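Exopolyphosphatase (Cytophaga hutchinsonii, PDB 3MDQ) probably hydrolyses inorganic polyphosphate from its chain ends, releasing orthophosphate. Local coordinates at residues 10-22 against 32-45. Residues are numbered along the deposited sequence; the frame is centred on the assembly and turned at random.
Sequences DMGTNTFHLLITD and VNEKSAVGLGKGGI. With SO4 (sulfate ion), chain D; SO4 (sulfate ion), chain E; SO4 (sulfate ion), chain F.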
ATOM      1  N   ASP A  10      -8.659   5.346   3.688  1.00  9.88           N
ATOM      2  CA  ASP A  10      -8.102   4.663   2.520  1.00 11.53           C
ATOM      3  C   ASP A  10      -8.837   3.354   2.427  1.00 11.33           C
ATOM      4  O   ASP A  10      -8.616   2.446   3.252  1.00 12.31           O
ATOM      5  CB  ASP A  10      -6.574   4.469   2.733  1.00 10.23           C
ATOM      6  CG  ASP A  10      -5.912   3.588   1.715  1.00 17.70           C
ATOM      7  OD1 ASP A  10      -6.533   3.104   0.738  1.00 17.33           O
ATOM      8  OD2 ASP A  10      -4.698   3.355   1.917  1.00 16.74           O
HETATM    9  N   MSE A  11      -9.659   3.216   1.391  1.00 10.95           N
HETATM   10  CA  MSE A  11     -10.397   1.947   1.154  1.00 12.19           C
HETATM   11  C   MSE A  11      -9.576   1.034   0.275  1.00 13.93           C
HETATM   12  O   MSE A  11      -9.852   0.896  -0.901  1.00 17.38           O
HETATM   13  CB  MSE A  11     -11.745   2.202   0.497  1.00 13.70           C
HETATM   14  CG  MSE A  11     -12.668   2.951   1.386  1.00 11.22           C
HETATM   15 SE   MSE A  11     -14.345   3.455   0.494  0.75 16.64          SE
HETATM   16  CE  MSE A  11     -15.035   1.696   0.075  1.00 18.58           C
ATOM     17  N   GLY A  12      -8.581   0.415   0.867  1.00 11.61           N
ATOM     18  CA  GLY A  12      -7.674  -0.468   0.129  1.00 13.22           C
ATOM     19  C   GLY A  12      -8.301  -1.806  -0.189  1.00 15.38           C
ATOM     20  O   GLY A  12      -9.339  -2.177   0.332  1.00 15.89           O
ATOM     21  N   THR A  13      -7.663  -2.542  -1.084  1.00 12.62           N
ATOM     22  CA  THR A  13      -8.195  -3.806  -1.548  1.00 11.44           C
ATOM     23  C   THR A  13      -8.256  -4.847  -0.419  1.00 12.51           C
ATOM     24  O   THR A  13      -9.218  -5.591  -0.301  1.00 13.24           O
ATOM     25  CB  THR A  13      -7.328  -4.315  -2.741  1.00 11.16           C
ATOM     26  OG1 THR A  13      -7.406  -3.360  -3.803  1.00 12.85           O
ATOM     27  CG2 THR A  13      -7.738  -5.715  -3.212  1.00 12.32           C
ATOM     28  N   ASN A  14      -7.226  -4.927   0.416  1.00 10.50           N
ATOM     29  CA  ASN A  14      -7.214  -5.837   1.531  1.00 11.63           C
ATOM     30  C   ASN A  14      -7.631  -5.159   2.830  1.00 11.30           C
ATOM     31  O   ASN A  14      -8.431  -5.699   3.599  1.00 13.06           O
ATOM     32  CB  ASN A  14      -5.827  -6.455   1.700  1.00 12.24           C
ATOM     33  CG  ASN A  14      -5.485  -7.421   0.615  1.00 13.23           C
ATOM     34  OD1 ASN A  14      -6.280  -7.755  -0.259  1.00 14.83           O
ATOM     35  ND2 ASN A  14      -4.237  -7.855   0.636  1.00 12.75           N
ATOM     36  N   THR A  15      -7.022  -4.013   3.103  1.00 12.36           N
ATOM     37  CA  THR A  15      -7.111  -3.362   4.389  1.00 12.80           C
ATOM     38  C   THR A  15      -7.619  -1.949   4.228  1.00 12.65           C
ATOM     39  O   THR A  15      -7.203  -1.215   3.321  1.00 14.30           O
ATOM     40  CB  THR A  15      -5.717  -3.325   5.025  1.00 16.49           C
ATOM     41  OG1 THR A  15      -5.238  -4.687   5.128  1.00 18.13           O
ATOM     42  CG2 THR A  15      -5.736  -2.621   6.419  1.00 17.39           C
ATOM     43  N   PHE A  16      -8.588  -1.557   5.081  1.00 10.49           N
ATOM     44  CA  PHE A  16      -9.054  -0.174   5.119  1.00 10.45           C
ATOM     45  C   PHE A  16      -8.311   0.517   6.251  1.00 10.76           C
ATOM     46  O   PHE A  16      -8.104  -0.082   7.287  1.00 11.46           O
ATOM     47  CB  PHE A  16     -10.571  -0.064   5.425  1.00  9.58           C
ATOM     48  CG  PHE A  16     -11.497  -0.355   4.268  1.00  7.80           C
ATOM     49  CD1 PHE A  16     -11.089  -1.018   3.144  1.00  9.09           C
ATOM     50  CD2 PHE A  16     -12.843  -0.011   4.329  1.00  8.57           C
ATOM     51  CE1 PHE A  16     -11.956  -1.264   2.092  1.00  9.14           C
ATOM     52  CE2 PHE A  16     -13.705  -0.297   3.290  1.00 10.01           C
ATOM     53  CZ  PHE A  16     -13.254  -0.946   2.169  1.00 10.23           C
ATOM     54  N   HIS A  17      -7.968   1.790   6.039  1.00  9.43           N
ATOM     55  CA  HIS A  17      -7.247   2.586   7.043  1.00 10.85           C
ATOM     56  C   HIS A  17      -8.001   3.833   7.373  1.00 11.06           C
ATOM     57  O   HIS A  17      -8.608   4.467   6.484  1.00 11.81           O
ATOM     58  CB  HIS A  17      -5.873   3.000   6.504  1.00 10.55           C
ATOM     59  CG  HIS A  17      -4.983   1.842   6.202  1.00 12.27           C
ATOM     60  ND1 HIS A  17      -4.134   1.298   7.143  1.00 16.96           N
ATOM     61  CD2 HIS A  17      -4.845   1.092   5.084  1.00 18.19           C
ATOM     62  CE1 HIS A  17      -3.495   0.266   6.601  1.00 17.87           C
ATOM     63  NE2 HIS A  17      -3.904   0.123   5.356  1.00 18.49           N
ATOM     64  N   LEU A  18      -7.918   4.244   8.639  1.00 10.79           N
ATOM     65  CA  LEU A  18      -8.485   5.473   9.130  1.00  9.55           C
ATOM     66  C   LEU A  18      -7.382   6.258   9.845  1.00 10.53           C
ATOM     67  O   LEU A  18      -6.792   5.773  10.778  1.00 10.72           O
ATOM     68  CB  LEU A  18      -9.624   5.231  10.130  1.00 11.16           C
ATOM     69  CG  LEU A  18     -10.181   6.461  10.849  1.00 10.61           C
ATOM     70  CD1 LEU A  18     -10.841   7.521   9.906  1.00 10.13           C
ATOM     71  CD2 LEU A  18     -11.216   5.986  11.905  1.00 10.19           C
ATOM     72  N   LEU A  19      -7.141   7.472   9.369  1.00  9.01           N
ATOM     73  CA  LEU A  19      -6.208   8.395   9.986  1.00  9.61           C
ATOM     74  C   LEU A  19      -6.929   9.678  10.388  1.00  8.34           C
ATOM     75  O   LEU A  19      -7.552  10.327   9.547  1.00 10.86           O
ATOM     76  CB  LEU A  19      -5.105   8.754   9.004  1.00  9.75           C
ATOM     77  CG  LEU A  19      -4.029   9.734   9.488  1.00 11.16           C
ATOM     78  CD1 LEU A  19      -3.170   9.101  10.542  1.00 13.60           C
ATOM     79  CD2 LEU A  19      -3.126  10.162   8.275  1.00 12.62           C
ATOM     80  N   ILE A  20      -6.850  10.059  11.662  1.00  9.39           N
ATOM     81  CA  ILE A  20      -7.417  11.295  12.134  1.00  9.35           C
ATOM     82  C   ILE A  20      -6.291  12.116  12.725  1.00 11.64           C
ATOM     83  O   ILE A  20      -5.534  11.603  13.557  1.00 11.13           O
ATOM     84  CB  ILE A  20      -8.531  11.105  13.181  1.00  8.83           C
ATOM     85  CG1 ILE A  20      -9.672  10.296  12.595  1.00  9.05           C
ATOM     86  CG2 ILE A  20      -9.049  12.512  13.671  1.00 11.26           C
ATOM     87  CD1 ILE A  20     -10.784   9.856  13.601  1.00 12.08           C
ATOM     88  N   THR A  21      -6.179  13.365  12.257  0.50 12.14           N
ATOM     89  CA  THR A  21      -5.058  14.257  12.577  0.50 12.56           C
ATOM     90  C   THR A  21      -5.594  15.582  13.087  0.50 14.88           C
ATOM     91  O   THR A  21      -6.559  16.115  12.546  0.50 17.22           O
ATOM     92  CB  THR A  21      -4.201  14.505  11.304  0.50 13.17           C
ATOM     93  OG1 THR A  21      -3.822  13.253  10.705  0.50 12.22           O
ATOM     94  CG2 THR A  21      -2.921  15.336  11.615  0.50  9.00           C
ATOM     95  N   ASP A  22      -4.981  16.100  14.154  0.50 14.48           N
ATOM     96  CA  ASP A  22      -5.295  17.441  14.645  0.50 17.49           C
ATOM     97  C   ASP A  22      -4.169  18.307  14.111  0.50 18.57           C
ATOM     98  O   ASP A  22      -3.035  17.868  13.990  0.50 14.47           O
ATOM     99  CB  ASP A  22      -5.361  17.478  16.180  0.50 16.72           C
ATOM    100  CG  ASP A  22      -6.317  18.559  16.715  0.50 25.59           C
ATOM    101  OD1 ASP A  22      -6.993  19.253  15.917  0.50 29.46           O
ATOM    102  OD2 ASP A  22      -6.398  18.716  17.953  0.50 34.56           O
ATOM    103  N   VAL A  32      -5.744   9.270  15.696  1.00 11.73           N
ATOM    104  CA  VAL A  32      -6.153   7.887  15.425  1.00 11.76           C
ATOM    105  C   VAL A  32      -5.419   7.407  14.173  1.00  9.44           C
ATOM    106  O   VAL A  32      -5.332   8.143  13.188  1.00 11.71           O
ATOM    107  CB  VAL A  32      -7.681   7.803  15.129  1.00 14.38           C
ATOM    108  CG1 VAL A  32      -8.097   6.370  14.717  1.00 17.94           C
ATOM    109  CG2 VAL A  32      -8.506   8.292  16.330  1.00 13.82           C
ATOM    110  N   ASN A  33      -4.877   6.189  14.234  1.00 12.33           N
ATOM    111  CA  ASN A  33      -4.345   5.504  13.092  1.00 12.06           C
ATOM    112  C   ASN A  33      -4.795   4.051  13.262  1.00 16.95           C
ATOM    113  O   ASN A  33      -4.206   3.322  14.043  1.00 16.86           O
ATOM    114  CB  ASN A  33      -2.834   5.649  13.043  1.00 13.73           C
ATOM    115  CG  ASN A  33      -2.237   5.054  11.783  1.00 19.78           C
ATOM    116  OD1 ASN A  33      -2.872   4.268  11.098  1.00 25.97           O
ATOM    117  ND2 ASN A  33      -1.015   5.454  11.460  1.00 26.93           N
ATOM    118  N   GLU A  34      -5.850   3.671  12.531  0.50 15.61           N
ATOM    119  CA  GLU A  34      -6.603   2.429  12.733  0.50 15.96           C
ATOM    120  C   GLU A  34      -6.621   1.669  11.410  0.50 14.50           C
ATOM    121  O   GLU A  34      -6.646   2.297  10.363  0.50 15.20           O
ATOM    122  CB  GLU A  34      -8.049   2.797  13.108  0.50 17.43           C
ATOM    123  CG  GLU A  34      -8.966   1.647  13.429  0.50 26.38           C
ATOM    124  CD  GLU A  34      -9.376   1.640  14.874  0.50 32.38           C
ATOM    125  OE1 GLU A  34      -9.012   2.600  15.587  0.50 32.95           O
ATOM    126  OE2 GLU A  34     -10.065   0.690  15.295  0.50 35.21           O
ATOM    127  N   LYS A  35      -6.602   0.335  11.449  1.00 14.82           N
ATOM    128  CA  LYS A  35      -6.802  -0.457  10.256  1.00 14.45           C
ATOM    129  C   LYS A  35      -7.850  -1.533  10.505  1.00 15.78           C
ATOM    130  O   LYS A  35      -8.114  -1.939  11.646  1.00 15.44           O
ATOM    131  CB  LYS A  35      -5.513  -1.124   9.796  1.00 18.09           C
ATOM    132  CG  LYS A  35      -4.983  -2.170  10.752  1.00 24.94           C
ATOM    133  CD  LYS A  35      -3.640  -2.771  10.242  1.00 34.58           C
ATOM    134  CE  LYS A  35      -2.848  -3.380  11.408  1.00 40.93           C
ATOM    135  NZ  LYS A  35      -1.397  -3.496  11.119  1.00 41.55           N
ATOM    136  N   SER A  36      -8.416  -2.019   9.410  1.00 12.76           N
ATOM    137  CA  SER A  36      -9.402  -3.077   9.484  1.00 11.52           C
ATOM    138  C   SER A  36      -9.293  -3.900   8.226  1.00 14.36           C
ATOM    139  O   SER A  36      -9.281  -3.346   7.110  1.00 13.43           O
ATOM    140  CB  SER A  36     -10.778  -2.412   9.602  1.00 15.70           C
ATOM    141  OG  SER A  36     -11.849  -3.349   9.516  1.00 19.13           O
ATOM    142  N   ALA A  37      -9.185  -5.220   8.384  1.00 13.02           N
ATOM    143  CA  ALA A  37      -9.096  -6.119   7.245  1.00 13.34           C
ATOM    144  C   ALA A  37     -10.509  -6.298   6.657  1.00 14.74           C
ATOM    145  O   ALA A  37     -11.478  -6.595   7.392  1.00 18.64           O
ATOM    146  CB  ALA A  37      -8.485  -7.477   7.677  1.00 16.24           C
ATOM    147  N   VAL A  38     -10.647  -5.972   5.383  1.00 11.46           N
ATOM    148  CA  VAL A  38     -11.915  -6.000   4.695  1.00  9.86           C
ATOM    149  C   VAL A  38     -11.928  -7.014   3.567  1.00 10.73           C
ATOM    150  O   VAL A  38     -12.948  -7.654   3.326  1.00 13.47           O
ATOM    151  CB  VAL A  38     -12.260  -4.590   4.125  1.00 11.08           C
ATOM    152  CG1 VAL A  38     -13.470  -4.642   3.171  1.00 12.46           C
ATOM    153  CG2 VAL A  38     -12.553  -3.618   5.309  1.00 11.98           C
ATOM    154  N   GLY A  39     -10.830  -7.189   2.844  1.00 10.20           N
ATOM    155  CA  GLY A  39     -10.852  -8.153   1.758  1.00 12.17           C
ATOM    156  C   GLY A  39     -11.843  -7.806   0.684  1.00 12.64           C
ATOM    157  O   GLY A  39     -12.612  -8.645   0.263  1.00 12.56           O
ATOM    158  N   LEU A  40     -11.763  -6.579   0.199  1.00 11.94           N
ATOM    159  CA  LEU A  40     -12.634  -6.080  -0.854  1.00 11.56           C
ATOM    160  C   LEU A  40     -12.412  -6.856  -2.148  1.00 14.09           C
ATOM    161  O   LEU A  40     -13.299  -6.973  -3.003  1.00 14.00           O
ATOM    162  CB  LEU A  40     -12.396  -4.565  -1.026  1.00 13.69           C
ATOM    163  CG  LEU A  40     -13.511  -3.725  -1.549  1.00 17.54           C
ATOM    164  CD1 LEU A  40     -14.819  -3.915  -0.743  1.00 11.14           C
ATOM    165  CD2 LEU A  40     -13.007  -2.280  -1.600  1.00 14.63           C
ATOM    166  N   GLY A  41     -11.201  -7.362  -2.339  1.00 11.14           N
ATOM    167  CA  GLY A  41     -10.865  -8.055  -3.592  1.00 12.19           C
ATOM    168  C   GLY A  41     -11.223  -9.535  -3.590  1.00 14.50           C
ATOM    169  O   GLY A  41     -11.406 -10.157  -4.644  1.00 13.11           O
ATOM    170  N   LYS A  42     -11.377 -10.091  -2.396  1.00 13.63           N
ATOM    171  CA  LYS A  42     -11.587 -11.520  -2.216  1.00 13.75           C
ATOM    172  C   LYS A  42     -12.817 -11.992  -2.965  1.00 14.61           C
ATOM    173  O   LYS A  42     -13.907 -11.431  -2.820  1.00 13.87           O
ATOM    174  CB  LYS A  42     -11.676 -11.857  -0.722  1.00 16.55           C
ATOM    175  CG  LYS A  42     -11.917 -13.343  -0.439  1.00 25.26           C
ATOM    176  CD  LYS A  42     -12.130 -13.616   1.061  1.00 31.79           C
ATOM    177  CE  LYS A  42     -10.850 -13.624   1.836  1.00 41.59           C
ATOM    178  NZ  LYS A  42     -11.124 -13.701   3.304  1.00 52.32           N
ATOM    179  N   GLY A  43     -12.657 -13.036  -3.761  1.00 13.58           N
ATOM    180  CA  GLY A  43     -13.780 -13.638  -4.474  1.00 14.05           C
ATOM    181  C   GLY A  43     -14.236 -12.883  -5.719  1.00 13.42           C
ATOM    182  O   GLY A  43     -15.150 -13.365  -6.428  1.00 13.06           O
ATOM    183  N   GLY A  44     -13.644 -11.722  -6.017  1.00 11.76           N
ATOM    184  CA  GLY A  44     -14.097 -10.941  -7.167  1.00 12.26           C
ATOM    185  C   GLY A  44     -13.144 -10.140  -8.027  1.00 11.08           C
ATOM    186  O   GLY A  44     -13.421  -9.928  -9.202  1.00 11.14           O
ATOM    187  N   ILE A  45     -12.014  -9.710  -7.473  1.00 11.27           N
ATOM    188  CA  ILE A  45     -11.223  -8.723  -8.149  1.00 11.19           C
ATOM    189  C   ILE A  45     -10.768  -9.132  -9.530  1.00 11.22           C
ATOM    190  O   ILE A  45     -10.833  -8.292 -10.426  1.00 12.92           O
ATOM    191  CB  ILE A  45     -10.078  -8.197  -7.262  1.00 12.84           C
ATOM    192  CG1 ILE A  45      -9.533  -6.880  -7.843  1.00 11.79           C
ATOM    193  CG2 ILE A  45      -9.027  -9.297  -6.953  1.00 12.66           C
ATOM    194  CD1 ILE A  45      -8.581  -6.121  -6.886  1.00 13.40           C
TER
HETATM  195  S   SO4 D 317      -4.467  -1.572  -2.614  1.00 16.48           S
HETATM  196  O1  SO4 D 317      -3.987  -2.200  -3.867  1.00 17.90           O
HETATM  197  O2  SO4 D 317      -4.557  -2.578  -1.507  1.00 17.78           O
HETATM  198  O3  SO4 D 317      -3.522  -0.506  -2.242  1.00 19.60           O
HETATM  199  O4  SO4 D 317      -5.705  -0.965  -3.078  1.00 23.00           O
HETATM  200  S   SO4 E 318      -2.270  -5.469   2.953  0.70 15.71           S
HETATM  201  O1  SO4 E 318      -2.750  -6.889   2.928  0.70 15.77           O
HETATM  202  O2  SO4 E 318      -2.570  -4.682   1.784  0.70 14.48           O
HETATM  203  O3  SO4 E 318      -0.773  -5.513   3.002  0.70 12.34           O
HETATM  204  O4  SO4 E 318      -2.761  -4.734   4.130  0.70 15.71           O
HETATM  205  S   SO4 F 319      -0.055  -1.860   8.281  0.70 28.64           S
HETATM  206  O1  SO4 F 319      -0.616  -3.168   8.637  0.70 35.68           O
HETATM  207  O2  SO4 F 319      -0.654  -1.425   7.024  0.70 29.55           O
HETATM  208  O3  SO4 F 319       1.389  -2.007   8.136  0.70 27.78           O
HETATM  209  O4  SO4 F 319      -0.362  -0.882   9.331  0.70 37.37           O
HETATM  210  O   HOH W   1      -8.847  -8.754  -0.979  1.00 12.71           O
HETATM  211  O   HOH W   2      -4.173   3.017   9.364  1.00 27.67           O
HETATM  212  O   HOH W   3      -2.178   1.231   9.604  1.00 39.59           O
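Val38 lays its CG2 methyl over the middle of the Phe16 ring, a CH-pi contact 3.6 Å from the centroid, while Met11 CA lies off-centre on the opposite face. Phe16 CG stands anti to its carbonyl carbon (chi1 -78°), which sets the ring between the two; Leu40 CD2 meets its edge. On the sheet face that Phe16 shares with Leu18, Ile20 and Val32 lie side by side, Ile20 CD1 to Val32 CG2 3.9 Å. On the opposite sheet face, with His17, Lys35 CB touches Thr15 CG2, and the extended lysine chain carries NZ to O1 of the chain F sulfate at 2.6 Å. Thr13 N and OG1 bind the chain D sulfate, Asn14 ND2 and Thr15 OG1 that of chain E; the DMGTNT turn is consistent with the first phosphate-binding loop of the actin-like ATPase clan, so the chain D ion may mark a phosphate site.

Strand pairing sets which side chains meet: Phe16-Ser36, Leu18-Glu34 and Ile20-Val32 are the hydrogen-bonded antiparallel pairs, and beyond them Asn14 O accepts hydrogen bonds from Val38 N, in its carbonyl plane, and Gly39 N, tilted 31°. Strand 27-37 is outermost in a five-stranded sheet, with 15-24 between it and 5-11. Helix 52-71 packs on the Phe16 face; helix 299-309 touches His17 and Asn33 on the other.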